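Local coordinates for GGDEF family protein (Caulobacter vibrioides, PDB 3U2A) that is a GGDEF family protein with a PdeA-like PAS domain, found here as an assembly of two copies, at residues G20-E32 against V107-F119. Sequence-based numbering, arbitrary orientation. Where two conformers were deposited one is given.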
loop_
_atom_site.group_PDB
_atom_site.type_symbol
_atom_site.label_atom_id
_atom_site.label_comp_id
_atom_site.label_asym_id
_atom_site.label_seq_id
_atom_site.Cartn_x
_atom_site.Cartn_y
_atom_site.Cartn_z
ATOM N N GLY A 20 -3.061 -7.535 -2.749
ATOM C CA GLY A 20 -4.177 -7.964 -3.590
ATOM C C GLY A 20 -5.519 -7.540 -3.024
ATOM O O GLY A 20 -6.402 -7.104 -3.764
ATOM N N ALA A 21 -5.664 -7.664 -1.706
ATOM C CA ALA A 21 -6.903 -7.330 -1.008
ATOM C C ALA A 21 -7.197 -5.833 -1.092
ATOM O O ALA A 21 -8.341 -5.426 -1.281
ATOM C CB ALA A 21 -6.824 -7.772 0.436
ATOM N N ALA A 22 -6.141 -5.031 -0.963
ATOM C CA ALA A 22 -6.232 -3.580 -1.058
ATOM C C ALA A 22 -6.327 -3.082 -2.506
ATOM O O ALA A 22 -6.732 -1.946 -2.736
ATOM C CB ALA A 22 -5.047 -2.954 -0.355
ATOM N N ASP A 23 -5.976 -3.942 -3.469
ATOM C CA ASP A 23 -5.896 -3.588 -4.898
ATOM C C ASP A 23 -4.809 -2.542 -5.139
ATOM O O ASP A 23 -5.022 -1.559 -5.841
ATOM C CB ASP A 23 -7.243 -3.088 -5.427
ATOM C CG ASP A 23 -7.353 -3.194 -6.936
ATOM O OD1 ASP A 23 -6.712 -4.103 -7.506
ATOM O OD2 ASP A 23 -8.081 -2.371 -7.548
ATOM N N VAL A 24 -3.653 -2.773 -4.526
ATOM C CA VAL A 24 -2.518 -1.846 -4.527
ATOM C C VAL A 24 -1.263 -2.591 -5.031
ATOM O O VAL A 24 -1.178 -3.825 -4.899
ATOM C CB VAL A 24 -2.321 -1.291 -3.068
ATOM C CG1 VAL A 24 -0.880 -0.837 -2.774
ATOM C CG2 VAL A 24 -3.327 -0.184 -2.772
ATOM N N ALA A 25 -0.288 -1.859 -5.567
ATOM C CA ALA A 25 1.009 -2.449 -5.887
ATOM C C ALA A 25 2.141 -1.603 -5.296
ATOM O O ALA A 25 1.963 -0.414 -4.994
ATOM C CB ALA A 25 1.194 -2.628 -7.397
ATOM N N LEU A 26 3.294 -2.229 -5.102
ATOM C CA LEU A 26 4.476 -1.513 -4.658
ATOM C C LEU A 26 5.408 -1.339 -5.852
ATOM O O LEU A 26 5.426 -2.168 -6.753
ATOM C CB LEU A 26 5.164 -2.290 -3.540
ATOM C CG LEU A 26 4.313 -2.651 -2.309
ATOM C CD1 LEU A 26 5.113 -3.479 -1.304
ATOM C CD2 LEU A 26 3.747 -1.383 -1.648
ATOM N N TRP A 27 6.170 -0.255 -5.857
ATOM C CA TRP A 27 7.100 0.020 -6.951
ATOM C C TRP A 27 8.423 0.539 -6.413
ATOM O O TRP A 27 8.476 1.200 -5.353
ATOM C CB TRP A 27 6.498 1.004 -7.974
ATOM C CG TRP A 27 6.087 2.356 -7.394
ATOM C CD1 TRP A 27 4.876 2.683 -6.865
ATOM C CD2 TRP A 27 6.897 3.538 -7.308
ATOM N NE1 TRP A 27 4.880 3.998 -6.441
ATOM C CE2 TRP A 27 6.101 4.549 -6.711
ATOM C CE3 TRP A 27 8.214 3.847 -7.681
ATOM C CZ2 TRP A 27 6.583 5.846 -6.469
ATOM C CZ3 TRP A 27 8.695 5.141 -7.445
ATOM C CH2 TRP A 27 7.883 6.123 -6.839
ATOM N N ILE A 28 9.489 0.195 -7.138
ATOM C CA ILE A 28 10.810 0.779 -6.944
ATOM C C ILE A 28 11.335 1.213 -8.310
ATOM O O ILE A 28 11.279 0.446 -9.273
ATOM C CB ILE A 28 11.797 -0.204 -6.266
ATOM C CG1 ILE A 28 11.325 -0.537 -4.842
ATOM C CG2 ILE A 28 13.209 0.397 -6.210
ATOM C CD1 ILE A 28 12.062 -1.679 -4.186
ATOM N N TRP A 29 11.836 2.446 -8.376
ATOM C CA TRP A 29 12.372 3.014 -9.614
ATOM C C TRP A 29 13.864 3.285 -9.451
ATOM O O TRP A 29 14.296 3.986 -8.520
ATOM C CB TRP A 29 11.573 4.273 -10.021
ATOM C CG TRP A 29 12.252 5.151 -11.059
ATOM C CD1 TRP A 29 12.517 6.497 -10.957
ATOM C CD2 TRP A 29 12.738 4.745 -12.343
ATOM N NE1 TRP A 29 13.149 6.943 -12.097
ATOM C CE2 TRP A 29 13.294 5.887 -12.962
ATOM C CE3 TRP A 29 12.761 3.522 -13.032
ATOM C CZ2 TRP A 29 13.870 5.840 -14.237
ATOM C CZ3 TRP A 29 13.331 3.477 -14.296
ATOM C CH2 TRP A 29 13.881 4.630 -14.885
ATOM N N GLU A 30 14.659 2.683 -10.327
ATOM C CA GLU A 30 16.117 2.820 -10.258
ATOM C C GLU A 30 16.634 3.412 -11.564
ATOM O O GLU A 30 16.901 2.662 -12.519
ATOM C CB GLU A 30 16.779 1.454 -10.046
ATOM C CG GLU A 30 16.430 0.737 -8.753
ATOM C CD GLU A 30 16.934 -0.710 -8.737
ATOM O OE1 GLU A 30 17.646 -1.128 -9.689
ATOM O OE2 GLU A 30 16.604 -1.435 -7.779
ATOM N N PRO A 31 16.767 4.753 -11.632
ATOM C CA PRO A 31 17.218 5.357 -12.887
ATOM C C PRO A 31 18.613 4.904 -13.329
ATOM O O PRO A 31 18.875 4.866 -14.524
ATOM C CB PRO A 31 17.189 6.870 -12.601
ATOM C CG PRO A 31 17.055 7.003 -11.124
ATOM C CD PRO A 31 16.374 5.767 -10.638
ATOM N N GLU A 32 19.486 4.554 -12.378
ATOM C CA GLU A 32 20.833 4.066 -12.696
ATOM C C GLU A 32 20.823 2.831 -13.587
ATOM O O GLU A 32 21.729 2.640 -14.395
ATOM C CB GLU A 32 21.581 3.727 -11.413
ATOM C CG GLU A 32 22.114 4.928 -10.699
ATOM C CD GLU A 32 23.421 5.408 -11.303
ATOM O OE1 GLU A 32 24.226 4.564 -11.772
ATOM O OE2 GLU A 32 23.645 6.636 -11.301
ATOM N N VAL A 107 20.382 6.751 -5.882
ATOM C CA VAL A 107 19.475 7.650 -6.572
ATOM C C VAL A 107 18.322 6.743 -7.011
ATOM O O VAL A 107 18.342 6.182 -8.099
ATOM C CB VAL A 107 20.149 8.410 -7.772
ATOM C CG1 VAL A 107 19.139 9.298 -8.487
ATOM C CG2 VAL A 107 21.333 9.279 -7.292
ATOM N N ARG A 108 17.349 6.579 -6.111
ATOM C CA ARG A 108 16.249 5.606 -6.254
ATOM C C ARG A 108 14.988 6.162 -5.603
ATOM O O ARG A 108 15.067 6.911 -4.614
ATOM C CB ARG A 108 16.597 4.292 -5.538
ATOM C CG ARG A 108 17.862 3.609 -6.004
ATOM C CD ARG A 108 18.520 2.860 -4.856
ATOM N NE ARG A 108 17.677 1.777 -4.371
ATOM C CZ ARG A 108 17.299 1.597 -3.110
ATOM N NH1 ARG A 108 17.686 2.425 -2.138
ATOM N NH2 ARG A 108 16.528 0.560 -2.824
ATOM N N ALA A 109 13.829 5.766 -6.132
ATOM C CA ALA A 109 12.533 6.111 -5.537
ATOM C C ALA A 109 11.713 4.844 -5.319
ATOM O O ALA A 109 11.927 3.834 -5.982
ATOM C CB ALA A 109 11.775 7.092 -6.437
ATOM N N ALA A 110 10.785 4.897 -4.381
ATOM C CA ALA A 110 9.906 3.756 -4.117
ATOM C C ALA A 110 8.564 4.249 -3.603
ATOM O O ALA A 110 8.458 5.374 -3.130
ATOM C CB ALA A 110 10.562 2.816 -3.092
ATOM N N GLY A 111 7.542 3.401 -3.657
ATOM C CA GLY A 111 6.264 3.786 -3.106
ATOM C C GLY A 111 5.151 2.828 -3.439
ATOM O O GLY A 111 5.388 1.641 -3.715
ATOM N N VAL A 112 3.937 3.369 -3.388
ATOM C CA VAL A 112 2.714 2.614 -3.668
ATOM C C VAL A 112 2.005 3.158 -4.905
ATOM O O VAL A 112 2.149 4.341 -5.263
ATOM C CB VAL A 112 1.750 2.620 -2.436
ATOM C CG1 VAL A 112 0.367 2.066 -2.788
ATOM C CG2 VAL A 112 2.345 1.801 -1.311
ATOM N N VAL A 113 1.256 2.292 -5.570
ATOM C CA VAL A 113 0.362 2.724 -6.626
ATOM C C VAL A 113 -1.009 2.130 -6.320
ATOM O O VAL A 113 -1.137 0.950 -5.939
ATOM C CB VAL A 113 0.889 2.398 -8.053
ATOM C CG1 VAL A 113 1.267 0.930 -8.187
ATOM C CG2 VAL A 113 -0.130 2.784 -9.101
ATOM N N ALA A 114 -2.021 2.978 -6.432
ATOM C CA ALA A 114 -3.362 2.634 -5.990
ATOM C C ALA A 114 -4.389 3.107 -6.993
ATOM O O ALA A 114 -4.158 4.087 -7.690
ATOM C CB ALA A 114 -3.627 3.259 -4.637
ATOM N N PRO A 115 -5.540 2.422 -7.060
ATOM C CA PRO A 115 -6.596 2.903 -7.960
ATOM C C PRO A 115 -7.281 4.108 -7.354
ATOM O O PRO A 115 -7.596 4.109 -6.164
ATOM C CB PRO A 115 -7.569 1.723 -8.044
ATOM C CG PRO A 115 -7.255 0.847 -6.917
ATOM C CD PRO A 115 -5.954 1.239 -6.288
ATOM N N GLU A 116 -7.504 5.152 -8.141
ATOM C CA GLU A 116 -8.115 6.341 -7.550
ATOM C C GLU A 116 -9.619 6.149 -7.249
ATOM O O GLU A 116 -10.219 6.919 -6.488
ATOM C CB GLU A 116 -7.785 7.613 -8.344
ATOM C CG GLU A 116 -8.738 7.951 -9.437
ATOM C CD GLU A 116 -8.720 9.427 -9.776
ATOM O OE1 GLU A 116 -7.748 10.124 -9.396
ATOM O OE2 GLU A 116 -9.684 9.885 -10.425
ATOM N N THR A 117 -10.195 5.086 -7.815
ATOM C CA THR A 117 -11.558 4.658 -7.506
ATOM C C THR A 117 -11.714 4.253 -6.030
ATOM O O THR A 117 -12.834 4.103 -5.533
ATOM C CB THR A 117 -12.025 3.523 -8.468
ATOM O OG1 THR A 117 -13.453 3.410 -8.427
ATOM C CG2 THR A 117 -11.381 2.170 -8.125
ATOM N N LYS A 118 -10.582 4.098 -5.340
ATOM C CA LYS A 118 -10.542 3.687 -3.932
ATOM C C LYS A 118 -9.680 4.631 -3.084
ATOM O O LYS A 118 -9.979 4.867 -1.908
ATOM C CB LYS A 118 -10.016 2.254 -3.811
ATOM C CG LYS A 118 -10.864 1.199 -4.522
ATOM C CD LYS A 118 -10.038 -0.020 -4.908
ATOM C CE LYS A 118 -9.764 -0.927 -3.717
ATOM N NZ LYS A 118 -10.779 -2.015 -3.636
ATOM N N PHE A 119 -8.618 5.166 -3.686
ATOM C CA PHE A 119 -7.667 6.037 -2.991
ATOM C C PHE A 119 -7.501 7.369 -3.731
ATOM O O PHE A 119 -7.492 7.398 -4.964
ATOM C CB PHE A 119 -6.309 5.338 -2.855
ATOM C CG PHE A 119 -6.372 3.992 -2.166
ATOM C CD1 PHE A 119 -6.110 3.882 -0.800
ATOM C CD2 PHE A 119 -6.678 2.834 -2.885
ATOM C CE1 PHE A 119 -6.160 2.644 -0.162
ATOM C CE2 PHE A 119 -6.735 1.593 -2.256
ATOM C CZ PHE A 119 -6.473 1.494 -0.892
HETATM O O HOH W 1 -10.127 -2.860 -1.173
HETATM O O HOH W 2 17.033 -0.734 -5.261
HETATM O O HOH W 3 19.008 3.795 -9.569
#
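Trp27 holds CG between its backbone N and carbonyl carbon (chi1 58°), a torsion that helps lay the indole flat across the neighbouring strand at Gly111. This is the centre of the antiparallel sheet of a PAS fold, where the first strand, 25-30, meets the last, 109-113, with 164° between the N-to-C directions of the two strand segments. Gly111 CA lies over the five-membered ring, 3.9 Å from its centroid, a CH-pi contact. Gly111 N sits above the middle of the indole, with no side chain intervening. At the ring's edge, NE1 of Trp27 gives a weak, bent hydrogen bond to Val112 O (3.0 Å), while CZ3 reaches Ala109 CB at the far end.

Paired backbone bonds at Ala25-Val113, Trp27-Gly111 and Trp29-Ala109 fix the register; the straightest runs from Trp29 N to Ala109 O (174°). On the face carrying Leu26 and Ile28, Leu26 CD2 meets Val112 CG2 and Ile28 CG1 lies 3.9 Å from Ala110 CB; Ala14 and Trp10 of the second subunit cover this face.

Where helix 12-22 ends in a Schellman motif at Asp23, Lys118 crosses the Asp23 side chain at about a right angle, CE 3.7 Å from Asp23 CB, their charged atoms not in contact. At the other end of the pair, Glu30 OE2 forms a salt bridge with Arg37 NH1, and Arg108 NH2 one with Glu17 OE1 of the second subunit; one water joins Glu30 OE2, at 2.6 Å, to Arg108 NE.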